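Local coordinates for peptidase, M20/M25/M40 family (Staphylococcus aureus, PDB 4EWT), which probably hydrolyses the amide bond of N-acylated amino acids or related substrates, using a two-manganese centre of the kind found in M20-family metallohydrolases, at residues A[31-36]-A[77-82]; A[103-108]-A[136-141]; A[174-179]-A[309-314]; A[257-262]-A[268-273]; A[279-282]-A[286-289]. One frame throughout, in Å; residues are numbered along the deposited sequence.

Contact 1. Residues A[31-36]-A[77-82]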
# COMPACT_ATOMS: atom_id res chain seq x y z
N PHE A 31 2.97 -9.95 40.35
CA PHE A 31 1.78 -10.54 40.98
C PHE A 31 2.03 -11.91 41.64
O PHE A 31 1.08 -12.57 42.07
CB PHE A 31 0.59 -10.59 40.01
CG PHE A 31 0.21 -9.26 39.43
CD1 PHE A 31 -0.46 -8.30 40.20
CD2 PHE A 31 0.51 -8.95 38.10
CE1 PHE A 31 -0.81 -7.07 39.67
CE2 PHE A 31 0.15 -7.72 37.56
CZ PHE A 31 -0.51 -6.77 38.34
N HIS A 32 3.29 -12.32 41.72
CA HIS A 32 3.68 -13.57 42.40
C HIS A 32 4.94 -13.39 43.26
O HIS A 32 5.70 -14.33 43.47
CB HIS A 32 3.88 -14.70 41.39
CG HIS A 32 2.70 -14.93 40.49
ND1 HIS A 32 1.65 -15.75 40.84
CD2 HIS A 32 2.40 -14.43 39.27
CE1 HIS A 32 0.76 -15.76 39.86
NE2 HIS A 32 1.19 -14.97 38.90
N GLU A 33 5.14 -12.17 43.76
CA GLU A 33 6.35 -11.83 44.50
C GLU A 33 6.03 -12.00 46.00
O GLU A 33 5.98 -11.04 46.77
CB GLU A 33 6.87 -10.43 44.11
CG GLU A 33 5.85 -9.30 44.16
CD GLU A 33 4.94 -9.23 42.95
OE1 GLU A 33 5.37 -8.73 41.89
OE2 GLU A 33 3.77 -9.65 43.07
N ASP A 34 5.82 -13.26 46.38
CA ASP A 34 5.51 -13.64 47.76
C ASP A 34 6.74 -13.61 48.66
O ASP A 34 6.68 -13.09 49.77
CB ASP A 34 4.86 -15.04 47.80
CG ASP A 34 3.59 -15.15 46.94
OD1 ASP A 34 3.34 -14.27 46.08
OD2 ASP A 34 2.85 -16.15 47.11
N GLU A 35 7.86 -14.17 48.18
CA GLU A 35 9.10 -14.24 48.95
C GLU A 35 9.81 -12.89 49.03
O GLU A 35 10.39 -12.54 50.07
CB GLU A 35 10.07 -15.27 48.37
CG GLU A 35 9.70 -16.73 48.61
CD GLU A 35 10.92 -17.64 48.62
OE1 GLU A 35 11.92 -17.35 47.93
OE2 GLU A 35 10.89 -18.66 49.34
N THR A 36 9.79 -12.13 47.93
CA THR A 36 10.43 -10.82 47.90
C THR A 36 9.74 -9.85 48.86
O THR A 36 10.40 -9.20 49.66
CB THR A 36 10.48 -10.24 46.46
OG1 THR A 36 10.82 -11.27 45.54
CG2 THR A 36 11.51 -9.11 46.36
N ALA A 77 10.77 2.39 45.19
CA ALA A 77 11.57 1.31 44.60
C ALA A 77 10.66 0.13 44.26
O ALA A 77 9.88 -0.31 45.09
CB ALA A 77 12.67 0.85 45.57
N ASP A 78 10.77 -0.37 43.03
CA ASP A 78 10.01 -1.55 42.61
C ASP A 78 10.81 -2.84 42.80
O ASP A 78 12.05 -2.79 42.89
CB ASP A 78 9.47 -1.41 41.17
CG ASP A 78 10.47 -0.76 40.21
OD1 ASP A 78 11.64 -0.51 40.59
OD2 ASP A 78 10.08 -0.51 39.06
N PHE A 79 10.12 -3.97 42.90
CA PHE A 79 10.80 -5.23 43.22
C PHE A 79 10.40 -6.49 42.45
O PHE A 79 10.89 -7.58 42.76
CB PHE A 79 10.81 -5.50 44.73
CG PHE A 79 9.44 -5.70 45.35
CD1 PHE A 79 8.84 -6.96 45.37
CD2 PHE A 79 8.79 -4.64 45.97
CE1 PHE A 79 7.60 -7.15 45.98
CE2 PHE A 79 7.55 -4.82 46.59
CZ PHE A 79 6.95 -6.08 46.59
N ASP A 80 9.53 -6.35 41.44
CA ASP A 80 9.16 -7.49 40.60
C ASP A 80 10.22 -7.78 39.55
O ASP A 80 10.95 -6.88 39.12
CB ASP A 80 7.78 -7.29 39.94
CG ASP A 80 7.71 -6.05 39.06
OD1 ASP A 80 8.39 -5.03 39.34
OD2 ASP A 80 6.94 -6.07 38.08
N ALA A 81 10.31 -9.05 39.15
CA ALA A 81 11.24 -9.49 38.11
C ALA A 81 10.49 -9.83 36.82
O ALA A 81 9.29 -9.59 36.73
CB ALA A 81 12.05 -10.67 38.60
N LEU A 82 11.19 -10.40 35.84
CA LEU A 82 10.64 -10.66 34.51
C LEU A 82 10.74 -12.14 34.09
O LEU A 82 11.59 -12.86 34.60
CB LEU A 82 11.36 -9.80 33.47
CG LEU A 82 11.08 -8.29 33.48
CD1 LEU A 82 12.30 -7.54 32.96
CD2 LEU A 82 9.84 -7.98 32.66
O HOH W 1 11.28 -10.32 42.86

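Contact 2. Residues A[103-108]-A[136-141]. With MN (manganese (II) ion), chain F; MN (manganese (II) ion), chain E.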
# COMPACT_ATOMS: atom_id res chain seq x y z
N CYS A 103 15.84 -5.81 34.97
CA CYS A 103 15.58 -4.35 34.92
C CYS A 103 16.16 -3.60 36.13
O CYS A 103 15.91 -2.40 36.30
CB CYS A 103 14.08 -4.07 34.79
SG CYS A 103 13.66 -2.53 33.91
N GLY A 104 16.92 -4.30 36.97
CA GLY A 104 17.63 -3.69 38.09
C GLY A 104 16.75 -3.40 39.29
O GLY A 104 17.13 -2.63 40.16
N HIS A 105 15.58 -4.03 39.33
CA HIS A 105 14.64 -3.86 40.45
C HIS A 105 15.21 -4.42 41.76
O HIS A 105 14.89 -3.92 42.84
CB HIS A 105 13.29 -4.51 40.13
CG HIS A 105 12.52 -3.84 39.04
ND1 HIS A 105 11.21 -4.16 38.76
CD2 HIS A 105 12.86 -2.86 38.17
CE1 HIS A 105 10.78 -3.41 37.76
NE2 HIS A 105 11.76 -2.62 37.38
N ASP A 106 16.04 -5.45 41.66
CA ASP A 106 16.79 -5.95 42.81
C ASP A 106 17.73 -4.86 43.35
O ASP A 106 17.83 -4.68 44.57
CB ASP A 106 17.58 -7.21 42.44
CG ASP A 106 18.50 -7.00 41.24
OD1 ASP A 106 18.17 -6.19 40.34
OD2 ASP A 106 19.56 -7.65 41.21
N ALA A 107 18.38 -4.14 42.44
CA ALA A 107 19.26 -3.04 42.83
C ALA A 107 18.47 -1.86 43.39
O ALA A 107 18.90 -1.24 44.35
CB ALA A 107 20.13 -2.60 41.66
N HIS A 108 17.31 -1.55 42.81
CA HIS A 108 16.46 -0.52 43.38
C HIS A 108 16.05 -0.84 44.83
O HIS A 108 16.11 0.02 45.70
CB HIS A 108 15.22 -0.28 42.53
CG HIS A 108 15.53 0.11 41.11
ND1 HIS A 108 14.65 -0.10 40.08
CD2 HIS A 108 16.63 0.68 40.56
CE1 HIS A 108 15.18 0.34 38.95
NE2 HIS A 108 16.39 0.81 39.21
N PRO A 136 5.46 -3.81 44.04
CA PRO A 136 5.46 -4.99 43.18
C PRO A 136 4.86 -4.67 41.81
O PRO A 136 4.40 -3.55 41.57
CB PRO A 136 4.51 -5.94 43.92
CG PRO A 136 3.51 -5.04 44.54
CD PRO A 136 4.30 -3.81 44.95
N ALA A 137 4.89 -5.65 40.91
CA ALA A 137 4.04 -5.67 39.72
C ALA A 137 4.21 -4.48 38.76
O ALA A 137 3.28 -4.14 38.04
CB ALA A 137 2.57 -5.81 40.14
N GLU A 138 5.39 -3.88 38.73
CA GLU A 138 5.66 -2.76 37.83
C GLU A 138 5.60 -3.18 36.35
O GLU A 138 5.14 -2.43 35.51
CB GLU A 138 7.03 -2.12 38.16
CG GLU A 138 7.35 -0.83 37.40
CD GLU A 138 7.83 -1.05 35.96
OE1 GLU A 138 8.51 -2.07 35.70
OE2 GLU A 138 7.53 -0.20 35.09
N GLU A 139 6.06 -4.40 36.06
CA GLU A 139 6.34 -4.83 34.69
C GLU A 139 5.14 -5.23 33.84
O GLU A 139 5.20 -5.15 32.60
CB GLU A 139 7.37 -5.96 34.70
CG GLU A 139 8.74 -5.54 35.22
CD GLU A 139 9.51 -4.66 34.26
OE1 GLU A 139 8.94 -4.19 33.24
OE2 GLU A 139 10.70 -4.41 34.52
N VAL A 140 4.08 -5.70 34.49
CA VAL A 140 2.93 -6.26 33.77
C VAL A 140 1.65 -5.49 34.12
O VAL A 140 1.33 -5.35 35.29
CB VAL A 140 2.75 -7.78 34.08
CG1 VAL A 140 1.70 -8.40 33.16
CG2 VAL A 140 4.06 -8.53 33.96
N PRO A 141 0.95 -4.97 33.09
CA PRO A 141 -0.37 -4.33 33.28
C PRO A 141 -1.32 -5.25 34.06
O PRO A 141 -1.30 -6.47 33.84
CB PRO A 141 -0.87 -4.13 31.85
CG PRO A 141 0.36 -4.05 31.01
CD PRO A 141 1.39 -4.92 31.68
MN MN F . 12.23 -1.22 35.63
MN MN E . 11.50 -3.15 32.95
O HOH W 2 10.26 -1.44 34.15
O HOH W 3 10.92 0.11 36.90

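Contact 3. Residues A[174-179]-A[309-314]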
# COMPACT_ATOMS: atom_id res chain seq x y z
N VAL A 174 24.24 10.97 37.73
CA VAL A 174 22.79 10.85 37.73
C VAL A 174 22.19 11.77 36.68
O VAL A 174 22.74 12.83 36.39
CB VAL A 174 22.15 11.16 39.12
CG1 VAL A 174 22.46 10.05 40.11
CG2 VAL A 174 22.62 12.51 39.66
N TYR A 175 21.05 11.35 36.12
CA TYR A 175 20.44 12.02 34.98
C TYR A 175 18.98 12.41 35.24
O TYR A 175 18.25 11.71 35.94
CB TYR A 175 20.54 11.14 33.74
CG TYR A 175 21.95 10.65 33.45
CD1 TYR A 175 22.83 11.40 32.67
CD2 TYR A 175 22.39 9.43 33.95
CE1 TYR A 175 24.13 10.94 32.40
CE2 TYR A 175 23.68 8.96 33.69
CZ TYR A 175 24.54 9.72 32.92
OH TYR A 175 25.82 9.25 32.67
N TYR A 176 18.58 13.54 34.65
CA TYR A 176 17.26 14.13 34.87
C TYR A 176 16.70 14.85 33.64
O TYR A 176 17.46 15.25 32.75
CB TYR A 176 17.30 15.10 36.06
CG TYR A 176 17.87 16.47 35.74
CD1 TYR A 176 17.03 17.57 35.51
CD2 TYR A 176 19.25 16.68 35.68
CE1 TYR A 176 17.55 18.84 35.23
CE2 TYR A 176 19.78 17.94 35.40
CZ TYR A 176 18.93 19.02 35.17
OH TYR A 176 19.46 20.27 34.90
N ARG A 177 15.40 15.10 33.65
CA ARG A 177 14.69 15.83 32.62
C ARG A 177 13.29 16.20 33.06
O ARG A 177 12.52 15.36 33.40
CB ARG A 177 14.64 15.01 31.34
CG ARG A 177 13.84 15.67 30.29
CD ARG A 177 13.80 14.87 29.07
NE ARG A 177 13.90 15.74 27.94
CZ ARG A 177 12.86 16.33 27.40
NH1 ARG A 177 11.65 16.12 27.87
NH2 ARG A 177 13.04 17.11 26.37
N PRO A 178 12.95 17.48 33.07
CA PRO A 178 11.59 17.88 33.46
C PRO A 178 10.62 17.57 32.33
O PRO A 178 11.04 17.35 31.19
CB PRO A 178 11.71 19.39 33.66
CG PRO A 178 12.84 19.81 32.77
CD PRO A 178 13.81 18.64 32.77
N GLY A 179 9.33 17.55 32.64
CA GLY A 179 8.31 17.27 31.64
C GLY A 179 8.26 15.79 31.31
O GLY A 179 8.74 14.95 32.09
N TYR A 309 14.08 21.46 41.17
CA TYR A 309 14.49 21.46 42.56
C TYR A 309 15.45 20.30 42.85
O TYR A 309 16.47 20.50 43.50
CB TYR A 309 13.28 21.40 43.50
CG TYR A 309 13.66 21.01 44.91
CD1 TYR A 309 14.12 21.95 45.82
CD2 TYR A 309 13.59 19.67 45.32
CE1 TYR A 309 14.49 21.59 47.09
CE2 TYR A 309 13.95 19.30 46.60
CZ TYR A 309 14.40 20.27 47.48
OH TYR A 309 14.77 19.92 48.74
N VAL A 310 15.12 19.11 42.35
CA VAL A 310 15.93 17.91 42.60
C VAL A 310 17.35 18.06 42.02
O VAL A 310 18.34 17.76 42.70
CB VAL A 310 15.24 16.62 42.08
CG1 VAL A 310 16.22 15.45 42.01
CG2 VAL A 310 14.05 16.27 42.96
N ALA A 311 17.43 18.52 40.78
CA ALA A 311 18.71 18.75 40.12
C ALA A 311 19.51 19.88 40.77
O ALA A 311 20.74 19.83 40.80
CB ALA A 311 18.48 19.04 38.66
N LYS A 312 18.80 20.90 41.27
CA LYS A 312 19.44 22.04 41.92
C LYS A 312 20.07 21.58 43.23
O LYS A 312 21.23 21.87 43.52
CB LYS A 312 18.43 23.17 42.16
CG LYS A 312 18.94 24.34 43.02
CD LYS A 312 17.90 25.44 43.18
CE LYS A 312 18.49 26.65 43.91
NZ LYS A 312 17.54 27.80 43.99
N THR A 313 19.28 20.84 44.01
CA THR A 313 19.71 20.31 45.30
C THR A 313 20.94 19.41 45.16
O THR A 313 21.89 19.53 45.93
CB THR A 313 18.55 19.54 45.98
OG1 THR A 313 17.41 20.39 46.12
CG2 THR A 313 18.96 19.03 47.34
N LEU A 314 20.92 18.53 44.16
CA LEU A 314 22.00 17.56 43.98
C LEU A 314 23.31 18.20 43.50
O LEU A 314 24.39 17.74 43.86
CB LEU A 314 21.58 16.44 43.03
CG LEU A 314 20.52 15.45 43.53
CD1 LEU A 314 20.03 14.58 42.38
CD2 LEU A 314 21.05 14.60 44.67

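Contact 4. Residues A[257-262]-A[268-273]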
# COMPACT_ATOMS: atom_id res chain seq x y z
N GLY A 257 -1.71 -5.09 18.14
CA GLY A 257 -0.66 -4.09 18.12
C GLY A 257 -0.45 -3.33 19.42
O GLY A 257 -1.22 -3.45 20.38
N ASP A 258 0.63 -2.57 19.45
CA ASP A 258 0.88 -1.68 20.56
C ASP A 258 1.40 -0.34 20.12
O ASP A 258 1.94 -0.17 19.02
CB ASP A 258 1.73 -2.34 21.65
CG ASP A 258 3.20 -2.18 21.41
OD1 ASP A 258 3.70 -2.80 20.45
OD2 ASP A 258 3.85 -1.44 22.20
N VAL A 259 1.20 0.61 21.01
CA VAL A 259 1.25 2.02 20.74
C VAL A 259 2.05 2.66 21.86
O VAL A 259 1.86 2.32 23.04
CB VAL A 259 -0.19 2.61 20.74
CG1 VAL A 259 -0.17 4.11 20.96
CG2 VAL A 259 -0.94 2.24 19.42
N ARG A 260 2.99 3.53 21.49
CA ARG A 260 3.67 4.38 22.46
C ARG A 260 3.51 5.82 22.02
O ARG A 260 3.61 6.14 20.84
CB ARG A 260 5.16 4.10 22.54
CG ARG A 260 5.57 2.66 22.53
CD ARG A 260 5.60 2.02 23.89
NE ARG A 260 5.72 0.58 23.67
CZ ARG A 260 6.13 -0.30 24.57
NH1 ARG A 260 6.49 0.08 25.78
NH2 ARG A 260 6.19 -1.59 24.22
N GLY A 261 3.29 6.70 23.01
CA GLY A 261 3.29 8.14 22.77
C GLY A 261 4.00 8.78 23.95
O GLY A 261 3.73 8.42 25.09
N LEU A 262 4.90 9.71 23.67
CA LEU A 262 5.66 10.35 24.75
C LEU A 262 4.81 11.35 25.55
O LEU A 262 5.10 11.62 26.72
CB LEU A 262 6.95 11.00 24.19
CG LEU A 262 7.85 11.78 25.17
CD1 LEU A 262 8.40 10.85 26.27
CD2 LEU A 262 8.98 12.49 24.41
N ALA A 268 -3.45 10.28 22.43
CA ALA A 268 -4.82 10.58 22.03
C ALA A 268 -4.96 10.67 20.53
O ALA A 268 -5.88 10.10 19.96
CB ALA A 268 -5.36 11.89 22.73
N THR A 269 -4.04 11.39 19.89
CA THR A 269 -3.99 11.46 18.43
C THR A 269 -3.87 10.08 17.75
O THR A 269 -4.59 9.79 16.79
CB THR A 269 -2.85 12.36 17.97
OG1 THR A 269 -3.14 13.70 18.36
CG2 THR A 269 -2.63 12.29 16.45
N ILE A 270 -2.97 9.23 18.26
CA ILE A 270 -2.76 7.89 17.70
C ILE A 270 -4.03 7.04 17.79
O ILE A 270 -4.40 6.34 16.85
CB ILE A 270 -1.56 7.15 18.38
CG1 ILE A 270 -0.23 7.81 17.98
CG2 ILE A 270 -1.51 5.68 17.96
CD1 ILE A 270 1.02 7.26 18.74
N GLU A 271 -4.69 7.12 18.92
CA GLU A 271 -5.89 6.36 19.14
C GLU A 271 -7.00 6.83 18.19
O GLU A 271 -7.73 6.01 17.63
CB GLU A 271 -6.35 6.49 20.59
CG GLU A 271 -7.65 5.77 20.84
CD GLU A 271 -8.09 5.80 22.29
OE1 GLU A 271 -7.35 6.32 23.16
OE2 GLU A 271 -9.19 5.28 22.54
N LYS A 272 -7.11 8.15 18.02
CA LYS A 272 -8.08 8.73 17.11
C LYS A 272 -7.82 8.30 15.67
O LYS A 272 -8.75 7.94 14.95
CB LYS A 272 -8.08 10.26 17.24
CG LYS A 272 -8.90 11.00 16.17
CD LYS A 272 -8.86 12.52 16.38
CE LYS A 272 -9.39 13.25 15.15
NZ LYS A 272 -9.50 14.73 15.35
N GLU A 273 -6.56 8.35 15.25
CA GLU A 273 -6.19 8.01 13.88
C GLU A 273 -6.27 6.52 13.53
O GLU A 273 -6.60 6.16 12.40
CB GLU A 273 -4.83 8.65 13.50
CG GLU A 273 -4.88 10.21 13.50
CD GLU A 273 -5.96 10.78 12.57
OE1 GLU A 273 -6.27 10.12 11.56
OE2 GLU A 273 -6.50 11.89 12.82

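Contact 5. Residues A[279-282]-A[286-289]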
# COMPACT_ATOMS: atom_id res chain seq x y z
N LYS A 279 -12.36 2.03 11.26
CA LYS A 279 -13.72 2.28 10.76
C LYS A 279 -13.78 2.42 9.23
O LYS A 279 -14.69 1.88 8.58
CB LYS A 279 -14.27 3.55 11.41
CG LYS A 279 -15.65 3.93 10.96
CD LYS A 279 -15.68 4.84 9.70
CE LYS A 279 -17.01 5.59 9.58
NZ LYS A 279 -17.91 4.88 8.61
N GLY A 280 -12.85 3.19 8.67
CA GLY A 280 -12.80 3.44 7.24
C GLY A 280 -12.50 2.17 6.44
O GLY A 280 -12.94 2.04 5.30
N LEU A 281 -11.74 1.25 7.04
CA LEU A 281 -11.48 -0.04 6.40
C LEU A 281 -12.78 -0.80 6.09
O LEU A 281 -12.88 -1.46 5.06
CB LEU A 281 -10.55 -0.91 7.24
CG LEU A 281 -9.81 -1.98 6.45
CD1 LEU A 281 -8.56 -1.35 5.81
CD2 LEU A 281 -9.40 -3.10 7.39
N GLU A 282 -13.77 -0.67 6.96
CA GLU A 282 -15.07 -1.31 6.74
C GLU A 282 -15.74 -0.80 5.48
O GLU A 282 -16.30 -1.58 4.72
CB GLU A 282 -16.02 -1.11 7.93
CG GLU A 282 -15.52 -1.56 9.27
CD GLU A 282 -16.64 -1.49 10.31
OE1 GLU A 282 -17.35 -0.47 10.33
OE2 GLU A 282 -16.83 -2.46 11.06
N GLY A 286 -15.44 -3.37 2.64
CA GLY A 286 -16.73 -4.06 2.95
C GLY A 286 -16.52 -5.13 3.99
O GLY A 286 -17.28 -6.08 4.07
N VAL A 287 -15.47 -4.99 4.81
CA VAL A 287 -15.26 -5.92 5.91
C VAL A 287 -15.94 -5.39 7.16
O VAL A 287 -16.34 -4.22 7.19
CB VAL A 287 -13.76 -6.09 6.21
CG1 VAL A 287 -13.10 -6.97 5.14
CG2 VAL A 287 -13.05 -4.72 6.32
N THR A 288 -16.08 -6.23 8.19
CA THR A 288 -16.52 -5.77 9.51
C THR A 288 -15.29 -5.75 10.43
O THR A 288 -14.56 -6.74 10.51
CB THR A 288 -17.59 -6.70 10.12
OG1 THR A 288 -18.60 -6.92 9.14
CG2 THR A 288 -18.24 -6.08 11.36
N CYS A 289 -15.07 -4.63 11.12
CA CYS A 289 -13.92 -4.51 12.00
C CYS A 289 -14.38 -4.46 13.44
O CYS A 289 -15.30 -3.72 13.77
CB CYS A 289 -13.18 -3.22 11.70
SG CYS A 289 -12.23 -3.32 10.21

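Contact 1. Residues A[31-36]-A[77-82]
The ring of Phe79 takes two side chains of 31-36 along its CD1-CE1 bond, both coming in obliquely. Glu33 CG lies 3.3 Å from Phe79 CE1, and Thr36 CG2 sits 3.6 Å from Phe79 CD1. The Glu33 carboxylate stands almost upright to the ring, the two planes 85° apart, and its oxygens pass beyond the aromatic carbons. The aliphatic part does the touching, because chi1 (51°) holds CG between the backbone N and the carbonyl carbon; the chain turns again at chi2. OE1 of Glu33 then reaches 3.4 Å from Asp80 CB. Glu33 is the centre of an inverse gamma turn and the N-cap residue of helix 34-43; its partners lie where strand 72-78 of the eight-stranded mixed sheet runs out into a loop, and the side chain of Asp80 is about 7 Å from a manganese ion. Asp80 lies beside Glu33 and points the same way, with Glu33 OE1 4.9 Å from Asp80 OD2. Each of these buried oxygens has its own donor, Ala137 N for Glu33 OE1, and Ser30 OG and Glu139 N for Asp80 OD2, which probably eases the closeness of like charges. A water lies 2.9 Å from Thr36 OG1 and 2.8 Å from Phe79 O and can donate to either, though it has further acceptors in reach; Thr36 OG1 is also hydrogen-bonded to Glu28 OE1.

Contact 2. Residues A[103-108]-A[136-141]
Cys103 and Glu139 meet at one manganese ion, and His105 closes in beside them on its neighbour. With SG anti to the backbone N (chi1 -150°), Cys103 turns its sulfur between the two metals, 2.4 Å from the ion it shares with Glu139 and 2.6 Å from the ion it shares with His105. Its CB meanwhile lies 3.4 Å from Glu139 OE2. Glu139 bends at chi2 (-73°), which swings OE2 to 2.2 Å from manganese; its other oxygen, OE1, stays at a longer 2.8 Å from the same ion. This is the paired-metal centre of the M20 family, here bridged by the cysteine sulfur and by a water; His164 completes the ligands from protein on the His105 side, and His362 does so on the Glu139 side. The imidazole of His105 binds through NE2 at 2.3 Å from its manganese and lies nearly parallel to the Glu139 carboxylate, their planes 10° apart. Glu138 treats the same ring differently. Extended at chi1 but bent at chi2, it crosses the imidazole at about a right angle and lays OE1 at the ring edge, in plane, 3.3 Å from His105 CE1. That carboxylate also borders the bridging water, although the modelled separation is too short to interpret. The backbone O of Glu138 is hydrogen-bonded to Tyr297 OH.

Contact 3. Residues A[174-179]-A[309-314]
Ala311 buries the most surface in this contact, with Tyr176 next, and it spends it on one aromatic face. Its CB methyl sits almost squarely over the ring of Tyr176, 3.5 Å from the centroid and only 10° off the ring normal, a clear CH-pi contact. All six ring carbons are within 3.9 Å of that methyl, and the nearest, Tyr176 CZ, is 3.5 Å from Ala311 CB. The tyrosine gets into this pose by holding CG between its backbone N and carbonyl carbon (chi1 79°), which lays the ring flat against the helix and points the hydroxyl across it, where it makes a weak hydrogen bond with Lys315. Small on one side and flat on the other, the two residues let the backbones come close, their CA atoms 7.1 Å apart. Further along, the packing is looser and purely aliphatic: Val174 CG2 faces Leu314 CD1 at 4.3 Å, one helical turn on from Ala311 and two residues back along the strand. Val174 and Tyr176 leave the strand on the same side, and each meets one of these two helix residues. Helix 304-316 covers this side of the mixed sheet near its edge. Strand 173-176 pairs with strand 322-325, one of the two edge strands of the sheet within this chain, and with strand 344-350 on its other flank. Helix 372-386 lies alongside, its Ile375 meeting Val174 and its Ala379 and Val383 meeting Leu314.

Contact 4. Residues A[257-262]-A[268-273]
Ile270 reaches from its helix to Val259 and Arg260 on the strand, with CB already directed at it. From CB the side chain forks. CG2, anti to the backbone N, drops onto both valine methyls, 3.6 Å from Val259 CG1 and 3.8 Å from Val259 CG2. The other branch runs out through CG1 in an extended line (chi2 173°), so that CD1 passes Val259 CG1 at 4.0 Å and ends 3.5 Å from Arg260 O, a peptide oxygen of the strand. The two side chains run antiparallel and overlap along their flanks instead of meeting end on. Tyr293 and Val235, from neighbouring strands, also border the isoleucine. Here helix 264-285 lies across the antiparallel sheet to which strand 248-261 belongs, in the smaller of the enzyme's two lobes. Arg260 leaves the strand on the other face, where it forms a salt bridge with Asp258, Arg260 NH2 being 3.1 Å from Asp258 OD2; Asn247 of a third subunit lies beside both. The strand therefore keeps its charges on the face toward another subunit, while helix and sheet are joined here mainly by methyl groups, one of them resting on a peptide oxygen, an attachment of shape and hydrophobic burial without direct polar pairing.

Contact 5. Residues A[279-282]-A[286-289]
Glu282 and Val287 bring their CA atoms to 4.7 Å as the chain leaves helix 264-285 and turns back into strand 288-295. It is a glycine-terminated helix end leading straight into a strand: Gly286 departs from helical geometry with positive phi (68°), and its N still makes a weak bond to Glu282 O, 2.9 Å long. The turn brings Val287 O up against Glu282, where it receives a CA-H...O contact from Glu282 CA at 3.2 Å. Among the side chains, Leu281 and Val287 cross obliquely on the buried flank, and Leu281 CD2 lies 4.0 Å from Cys289 SG and 4.1 Å from Val287 CG2. Phe215 and Ala211 of helix 208-226 add to this apolar patch, as does Met284 of a fourth subunit, packed on Leu281. Glu282 works on the more open side. Its chain is extended beyond CG (chi2 -172°), running along the turn past Val287 O, with CG 3.8 Å from Cys289 CB, and so delivers the carboxylate to the first residues of the strand. There Glu282 OE2 accepts the Cys289 N-H through its anti lone pair, 2.8 Å from Cys289 N and nearly straight at 173°.

Contacts 1 to 4 are buried, whereas contact 5 is partly open, about 35 Å from the centre of the chain. Contacts 1 and 2 touch, their centres 7 Å apart, and Asp80 of the first reaches the backbone of Glu139 in the second, so Asp80 acts as a second-shell residue to the metal ligand Glu139. Contact 3 reaches the same mixed sheet as contact 1 but is apolar and far from the metals. Contacts 4 and 5 belong to the other lobe and share helix 264-285 and the antiparallel sheet: methyl packing near the helix's first turns, backbone and carboxylate bonding at its last.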